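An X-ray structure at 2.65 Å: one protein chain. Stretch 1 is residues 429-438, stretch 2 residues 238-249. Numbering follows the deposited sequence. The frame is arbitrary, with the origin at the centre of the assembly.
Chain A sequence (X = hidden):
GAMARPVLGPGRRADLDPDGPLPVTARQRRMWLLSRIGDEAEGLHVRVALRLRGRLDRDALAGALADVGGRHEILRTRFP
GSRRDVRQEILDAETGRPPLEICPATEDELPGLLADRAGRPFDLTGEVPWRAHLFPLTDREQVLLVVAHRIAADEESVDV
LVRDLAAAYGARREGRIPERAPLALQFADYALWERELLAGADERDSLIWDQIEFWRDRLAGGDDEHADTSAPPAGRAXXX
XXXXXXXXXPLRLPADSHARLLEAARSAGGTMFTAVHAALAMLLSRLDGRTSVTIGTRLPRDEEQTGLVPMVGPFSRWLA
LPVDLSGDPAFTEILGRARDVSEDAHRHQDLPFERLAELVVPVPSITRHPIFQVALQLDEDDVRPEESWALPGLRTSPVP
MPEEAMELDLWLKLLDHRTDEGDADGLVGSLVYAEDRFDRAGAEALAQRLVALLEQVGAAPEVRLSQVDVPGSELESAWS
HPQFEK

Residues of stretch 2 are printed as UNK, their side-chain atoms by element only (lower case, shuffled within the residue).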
ATOM      1  N   GLY A 429     -20.797   1.150   4.825  1.00 56.49           N
ATOM      2  CA  GLY A 429     -20.076   0.375   5.814  1.00 62.35           C
ATOM      3  C   GLY A 429     -20.889  -0.793   6.324  1.00 62.56           C
ATOM      4  O   GLY A 429     -21.808  -1.272   5.659  1.00 61.65           O
ATOM      5  N   SER A 430     -20.535  -1.244   7.524  1.00 59.31           N
ATOM      6  CA  SER A 430     -21.142  -2.422   8.122  1.00 58.73           C
ATOM      7  C   SER A 430     -21.370  -2.191   9.607  1.00 56.97           C
ATOM      8  O   SER A 430     -20.529  -1.600  10.290  1.00 55.71           O
ATOM      9  CB  SER A 430     -20.261  -3.663   7.927  1.00 54.96           C
ATOM     10  OG  SER A 430     -20.115  -3.977   6.552  1.00 67.64           O
ATOM     11  N   LEU A 431     -22.516  -2.659  10.098  1.00 50.70           N
ATOM     12  CA  LEU A 431     -22.792  -2.696  11.532  1.00 54.23           C
ATOM     13  C   LEU A 431     -22.410  -4.082  12.035  1.00 54.11           C
ATOM     14  O   LEU A 431     -23.151  -5.049  11.848  1.00 51.85           O
ATOM     15  CB  LEU A 431     -24.256  -2.381  11.819  1.00 58.44           C
ATOM     16  CG  LEU A 431     -24.658  -2.535  13.288  1.00 56.00           C
ATOM     17  CD1 LEU A 431     -23.842  -1.595  14.163  1.00 54.16           C
ATOM     18  CD2 LEU A 431     -26.148  -2.298  13.478  1.00 51.27           C
ATOM     19  N   VAL A 432     -21.241  -4.183  12.657  1.00 53.53           N
ATOM     20  CA  VAL A 432     -20.778  -5.448  13.215  1.00 57.92           C
ATOM     21  C   VAL A 432     -21.406  -5.624  14.591  1.00 53.08           C
ATOM     22  O   VAL A 432     -21.233  -4.781  15.476  1.00 57.00           O
ATOM     23  CB  VAL A 432     -19.246  -5.490  13.294  1.00 56.93           C
ATOM     24  CG1 VAL A 432     -18.782  -6.844  13.807  1.00 47.57           C
ATOM     25  CG2 VAL A 432     -18.643  -5.184  11.927  1.00 46.06           C
ATOM     26  N   TYR A 433     -22.140  -6.720  14.771  1.00 54.78           N
ATOM     27  CA  TYR A 433     -22.910  -6.954  15.984  1.00 63.26           C
ATOM     28  C   TYR A 433     -22.434  -8.221  16.682  1.00 57.32           C
ATOM     29  O   TYR A 433     -21.937  -9.155  16.044  1.00 57.93           O
ATOM     30  CB  TYR A 433     -24.409  -7.072  15.675  1.00 63.28           C
ATOM     31  CG  TYR A 433     -24.761  -8.293  14.855  1.00 62.00           C
ATOM     32  CD1 TYR A 433     -24.688  -8.265  13.468  1.00 59.56           C
ATOM     33  CD2 TYR A 433     -25.159  -9.474  15.467  1.00 56.58           C
ATOM     34  CE1 TYR A 433     -25.005  -9.378  12.714  1.00 65.68           C
ATOM     35  CE2 TYR A 433     -25.474 -10.593  14.722  1.00 59.49           C
ATOM     36  CZ  TYR A 433     -25.394 -10.540  13.348  1.00 67.58           C
ATOM     37  OH  TYR A 433     -25.708 -11.652  12.606  1.00 71.09           O
ATOM     38  N   ALA A 434     -22.601  -8.246  18.001  1.00 61.84           N
ATOM     39  CA  ALA A 434     -22.261  -9.419  18.795  1.00 57.18           C
ATOM     40  C   ALA A 434     -23.401 -10.427  18.745  1.00 53.47           C
ATOM     41  O   ALA A 434     -24.560 -10.079  18.992  1.00 55.12           O
ATOM     42  CB  ALA A 434     -21.971  -9.019  20.240  1.00 51.91           C
ATOM     43  N   GLU A 435     -23.070 -11.682  18.432  1.00 57.13           N
ATOM     44  CA  GLU A 435     -24.108 -12.698  18.287  1.00 59.68           C
ATOM     45  C   GLU A 435     -24.745 -13.062  19.625  1.00 59.51           C
ATOM     46  O   GLU A 435     -25.926 -13.424  19.663  1.00 60.22           O
ATOM     47  CB  GLU A 435     -23.537 -13.940  17.602  1.00 60.87           C
ATOM     48  CG  GLU A 435     -23.194 -13.717  16.133  1.00 62.01           C
ATOM     49  CD  GLU A 435     -22.898 -15.005  15.392  1.00 71.67           C
ATOM     50  OE1 GLU A 435     -22.833 -16.070  16.045  1.00 83.28           O
ATOM     51  OE2 GLU A 435     -22.736 -14.953  14.154  1.00 69.33           O
ATOM     52  N   ASP A 436     -23.995 -12.960  20.736  1.00 59.73           N
ATOM     53  CA  ASP A 436     -24.575 -13.205  22.068  1.00 55.23           C
ATOM     54  C   ASP A 436     -25.531 -12.121  22.498  1.00 60.71           C
ATOM     55  O   ASP A 436     -26.019 -12.151  23.637  1.00 70.46           O
ATOM     56  CB  ASP A 436     -23.480 -13.330  23.125  1.00 54.29           C
ATOM     57  CG  ASP A 436     -22.517 -14.459  22.843  1.00 65.97           C
ATOM     58  OD1 ASP A 436     -22.878 -15.373  22.069  1.00 71.77           O
ATOM     59  OD2 ASP A 436     -21.397 -14.433  23.398  1.00 65.03           O
ATOM     60  N   ARG A 437     -25.805 -11.166  21.610  1.00 55.52           N
ATOM     61  CA  ARG A 437     -26.542  -9.963  21.971  1.00 56.44           C
ATOM     62  C   ARG A 437     -27.575  -9.540  20.942  1.00 60.39           C
ATOM     63  O   ARG A 437     -28.619  -9.008  21.333  1.00 63.82           O
ATOM     64  CB  ARG A 437     -25.542  -8.813  22.190  1.00 61.87           C
ATOM     65  CG  ARG A 437     -26.166  -7.482  22.532  1.00 65.39           C
ATOM     66  CD  ARG A 437     -26.412  -7.317  24.014  1.00 68.57           C
ATOM     67  NE  ARG A 437     -26.933  -5.986  24.307  1.00 66.31           N
ATOM     68  CZ  ARG A 437     -27.407  -5.615  25.490  1.00 77.96           C
ATOM     69  NH1 ARG A 437     -27.428  -6.480  26.497  1.00 72.99           N
ATOM     70  NH2 ARG A 437     -27.862  -4.382  25.666  1.00 75.25           N
ATOM     71  N   PHE A 438     -27.338  -9.766  19.652  1.00 55.07           N
ATOM     72  CA  PHE A 438     -28.314  -9.515  18.605  1.00 55.69           C
ATOM     73  C   PHE A 438     -28.312 -10.698  17.654  1.00 54.44           C
ATOM     74  O   PHE A 438     -27.399 -11.526  17.672  1.00 54.35           O
ATOM     75  CB  PHE A 438     -28.015  -8.229  17.808  1.00 56.90           C
ATOM     76  CG  PHE A 438     -27.890  -6.996  18.655  1.00 58.94           C
ATOM     77  CD1 PHE A 438     -29.003  -6.230  18.949  1.00 61.09           C
ATOM     78  CD2 PHE A 438     -26.657  -6.591  19.138  1.00 62.61           C
ATOM     79  CE1 PHE A 438     -28.894  -5.094  19.723  1.00 63.90           C
ATOM     80  CE2 PHE A 438     -26.542  -5.451  19.912  1.00 61.04           C
ATOM     81  CZ  PHE A 438     -27.663  -4.705  20.208  1.00 54.18           C
ATOM     82  N   UNK A 238     -27.378 -11.360  29.502  1.00 61.29           N
ATOM     83  CA  UNK A 238     -25.998 -11.621  29.102  1.00 64.83           C
ATOM     84  C   UNK A 238     -25.494 -12.964  29.606  1.00 59.92           C
ATOM     85  O   UNK A 238     -25.668 -13.295  30.776  1.00 63.53           O
ATOM     86  c   UNK A 238     -25.115  -9.251  28.790  1.00 45.12           C
ATOM     87  c   UNK A 238     -23.825  -6.498  27.562  1.00 61.45           C
ATOM     88  c   UNK A 238     -25.075 -10.515  29.609  1.00 63.94           C
ATOM     89  n   UNK A 238     -23.402  -7.668  28.025  1.00 71.47           N
ATOM     90  n   UNK A 238     -23.247  -5.961  26.502  1.00 57.17           N
ATOM     91  n   UNK A 238     -24.824  -5.866  28.163  1.00 72.06           N
ATOM     92  c   UNK A 238     -23.975  -8.341  29.185  1.00 56.17           C
ATOM     93  N   UNK A 239     -24.852 -13.730  28.729  1.00 64.25           N
ATOM     94  CA  UNK A 239     -24.295 -15.014  29.156  1.00 59.62           C
ATOM     95  C   UNK A 239     -23.097 -14.794  30.064  1.00 67.38           C
ATOM     96  O   UNK A 239     -22.337 -13.837  29.905  1.00 78.13           O
ATOM     97  c   UNK A 239     -24.456 -13.387  27.352  1.00 60.29           C
ATOM     98  c   UNK A 239     -23.884 -15.674  27.838  1.00 53.28           C
ATOM     99  c   UNK A 239     -23.524 -14.516  26.964  1.00 62.95           C
ATOM    100  N   UNK A 240     -22.939 -15.687  31.041  1.00 66.01           N
ATOM    101  CA  UNK A 240     -21.804 -15.549  31.945  1.00 74.78           C
ATOM    102  C   UNK A 240     -20.501 -15.850  31.212  1.00 64.57           C
ATOM    103  O   UNK A 240     -19.442 -15.323  31.573  1.00 71.57           O
ATOM    104  c   UNK A 240     -21.990 -16.438  33.192  1.00 68.17           C
ATOM    105  c   UNK A 240     -20.919 -16.136  34.233  1.00 57.17           C
ATOM    106  c   UNK A 240     -21.979 -17.902  32.815  1.00 61.80           C
ATOM    107  N   UNK A 241     -20.553 -16.668  30.168  1.00 60.77           N
ATOM    108  CA  UNK A 241     -19.378 -16.945  29.342  1.00 74.05           C
ATOM    109  C   UNK A 241     -19.642 -16.517  27.908  1.00 70.75           C
ATOM    110  O   UNK A 241     -20.508 -17.109  27.235  1.00 71.03           O
ATOM    111  c   UNK A 241     -18.039 -18.793  30.523  1.00 76.97           C
ATOM    112  c   UNK A 241     -17.072 -19.881  30.083  1.00 83.43           C
ATOM    113  c   UNK A 241     -18.998 -18.423  29.393  1.00 85.43           C
ATOM    114  c   UNK A 241     -18.811 -19.209  31.759  1.00 82.71           C
ATOM    115  N   UNK A 242     -18.927 -15.523  27.397  1.00 65.90           N
ATOM    116  CA  UNK A 242     -19.202 -15.023  26.051  1.00 66.16           C
ATOM    117  C   UNK A 242     -18.675 -15.971  24.985  1.00 62.49           C
ATOM    118  O   UNK A 242     -17.766 -16.767  25.212  1.00 73.65           O
ATOM    119  c   UNK A 242     -17.248 -13.979  26.879  1.00 63.59           C
ATOM    120  c   UNK A 242     -18.439 -13.698  26.017  1.00 63.55           C
ATOM    121  c   UNK A 242     -17.756 -14.862  27.999  1.00 64.80           C
ATOM    122  N   UNK A 243     -19.277 -15.872  23.805  1.00 60.17           N
ATOM    123  CA  UNK A 243     -18.705 -16.500  22.626  1.00 64.16           C
ATOM    124  C   UNK A 243     -17.853 -15.533  21.824  1.00 68.16           C
ATOM    125  O   UNK A 243     -16.952 -15.975  21.101  1.00 64.94           O
ATOM    126  o   UNK A 243     -20.567 -16.036  21.135  1.00 57.01           O
ATOM    127  c   UNK A 243     -19.809 -17.070  21.731  1.00 60.60           C
ATOM    128  N   UNK A 244     -18.111 -14.232  21.953  1.00 60.93           N
ATOM    129  CA  UNK A 244     -17.439 -13.181  21.195  1.00 57.52           C
ATOM    130  C   UNK A 244     -17.625 -13.347  19.692  1.00 59.91           C
ATOM    131  O   UNK A 244     -16.834 -12.821  18.904  1.00 63.06           O
ATOM    132  n   UNK A 244     -12.499 -13.728  26.211  1.00 62.08           N
ATOM    133  c   UNK A 244     -15.945 -13.107  21.537  1.00 60.23           C
ATOM    134  c   UNK A 244     -14.293 -12.446  23.282  1.00 56.29           C
ATOM    135  c   UNK A 244     -15.640 -13.092  23.022  1.00 57.47           C
ATOM    136  n   UNK A 244     -13.813 -12.683  24.639  1.00 58.05           N
ATOM    137  c   UNK A 244     -12.885 -13.580  24.952  1.00 62.79           C
ATOM    138  n   UNK A 244     -12.336 -14.327  24.003  1.00 66.73           N
ATOM    139  N   UNK A 245     -18.661 -14.070  19.274  1.00 57.31           N
ATOM    140  CA  UNK A 245     -18.944 -14.238  17.856  1.00 62.55           C
ATOM    141  C   UNK A 245     -19.604 -12.982  17.311  1.00 63.46           C
ATOM    142  O   UNK A 245     -20.532 -12.440  17.921  1.00 62.87           O
ATOM    143  n   UNK A 245     -18.165 -19.619  16.638  1.00 97.54           N
ATOM    144  c   UNK A 245     -18.520 -19.876  17.889  1.00 95.95           C
ATOM    145  n   UNK A 245     -17.980 -20.903  18.532  1.00 91.70           N
ATOM    146  c   UNK A 245     -19.127 -16.754  17.926  1.00 71.11           C
ATOM    147  c   UNK A 245     -19.837 -15.456  17.629  1.00 59.34           C
ATOM    148  n   UNK A 245     -19.415 -19.105  18.499  1.00 92.68           N
ATOM    149  c   UNK A 245     -20.056 -17.949  17.882  1.00 67.54           C
ATOM    150  N   UNK A 246     -19.121 -12.520  16.164  1.00 60.61           N
ATOM    151  CA  UNK A 246     -19.600 -11.290  15.555  1.00 63.02           C
ATOM    152  C   UNK A 246     -20.143 -11.580  14.167  1.00 62.21           C
ATOM    153  O   UNK A 246     -19.486 -12.250  13.363  1.00 66.71           O
ATOM    154  c   UNK A 246     -18.482 -10.245  15.475  1.00 61.74           C
ATOM    155  N   UNK A 247     -21.353 -11.092  13.899  1.00 59.31           N
ATOM    156  CA  UNK A 247     -21.848 -10.956  12.550  1.00 59.76           C
ATOM    157  C   UNK A 247     -21.775  -9.504  12.108  1.00 59.39           C
ATOM    158  O   UNK A 247     -21.284  -8.629  12.818  1.00 59.78           O
ATOM    159  N   UNK A 248     -22.283  -9.252  10.905  1.00 60.72           N
ATOM    160  CA  UNK A 248     -22.352  -7.884  10.417  1.00 56.50           C
ATOM    161  C   UNK A 248     -23.510  -7.750   9.444  1.00 59.48           C
ATOM    162  O   UNK A 248     -23.834  -8.685   8.705  1.00 51.60           O
ATOM    163  o   UNK A 248     -20.924  -8.010   8.452  1.00 59.56           O
ATOM    164  c   UNK A 248     -21.043  -7.450   9.745  1.00 50.02           C
ATOM    165  N   UNK A 249     -24.134  -6.577   9.459  1.00 58.96           N
ATOM    166  CA  UNK A 249     -25.159  -6.220   8.486  1.00 54.28           C
ATOM    167  C   UNK A 249     -24.692  -4.959   7.769  1.00 59.63           C
ATOM    168  O   UNK A 249     -23.990  -4.130   8.368  1.00 59.62           O
ATOM    169  c   UNK A 249     -26.528  -6.021   9.154  1.00 58.10           C
ATOM    170  c   UNK A 249     -26.470  -4.896  10.175  1.00 58.64           C
ATOM    171  c   UNK A 249     -26.990  -7.318   9.804  1.00 69.54           C
TER

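Position 238 carries seven side-chain atoms: three carbons in line, a nitrogen, then a carbon holding two more nitrogens. That terminal plane is a guanidinium, so the residue is Arg238. It lies flat on the guanidinium of Arg437, centres 4.2 Å apart and planes at 26°. Arg238 NH1 stands 3.2 Å from Arg437 NH1, but both are donors of like charge, so this is a stack and not a hydrogen bond.

At 239, three carbons close a ring onto the backbone nitrogen, which defines Pro239. Its CG rests 4.0 Å from Asp436 CB.

Position 240 has three side-chain carbons, one carrying the other two, and reaches nothing on stretch 1; it is Val240. Position 241 has four carbons forked at the second, the pattern of Leu241, and its CA-to-CB bond points away from stretch 1.

Position 242 again shows three carbons closing onto the backbone nitrogen, hence Pro242. Asp436 OD2 lies 3.5 Å from its CA, marking where the chain passes the carboxylate.

Position 243 has one carbon and one oxygen. The oxygen is 2.6 Å from Asp436 OD1, and the two-atom side chain identifies Ser243. Its hydroxyl donates to Asp436 OD1, while Ser243 N donates to Asp436 OD2 at 2.6 Å and 171°; the carboxylate therefore accepts two bonds from one residue, one at each oxygen.

Positions 244 and 245 both repeat the pattern of three carbons, a nitrogen and a carbon with two nitrogens. The first, Arg244, has a positive phi (59°) and directs its CA-to-CB bond away from stretch 1. The second is Arg245; its CB lies 3.4 Å from Glu435 OE1, and its backbone accepts a bond: Glu435 N donates to Arg245 O at 2.7 Å and 174°. Arg245 N also makes a weak bond to Ser243 OG, 3.3 Å long, within the stretch.

A single carbon at 246 gives Ala246, whose CB packs 3.8 Å from Val432 CG1.

Position 247 has no side-chain atoms and is Gly247. Its CA sits over one face of the Tyr433 ring, 3.9 Å from the centroid and 27° off the normal. An ideal CB here would fall 2.4 Å from Tyr433 OH, a clash.

One carbon and one oxygen at 248 give Ser248; its CB lies 4.0 Å from Val432 CG2. Position 249 has three carbons, one bearing two, hence Val249. Its CG2 meets Leu431 CB at 3.7 Å and its CG1 meets Tyr433 CE1 at 4.1 Å.

The contact is built on an antiparallel strand pairing, with axes at 150°. Tyr433 N to Gly247 O and Gly247 N to Tyr433 O are both 2.9 Å; Leu431 N to Val249 O is 2.7 Å and Val249 N to Leu431 O 3.0 Å. Leu431, Tyr433 and Val249 project from one face of the sheet, Val432, Ala434, Ala246 and Ser248 from the other. Beyond the strands, Asp436 anchors the loop at Ser243, and the two stretches together bury 762 Å², both sides summed.

Stretch 2 (238-249) RPVLPSRRAGSV
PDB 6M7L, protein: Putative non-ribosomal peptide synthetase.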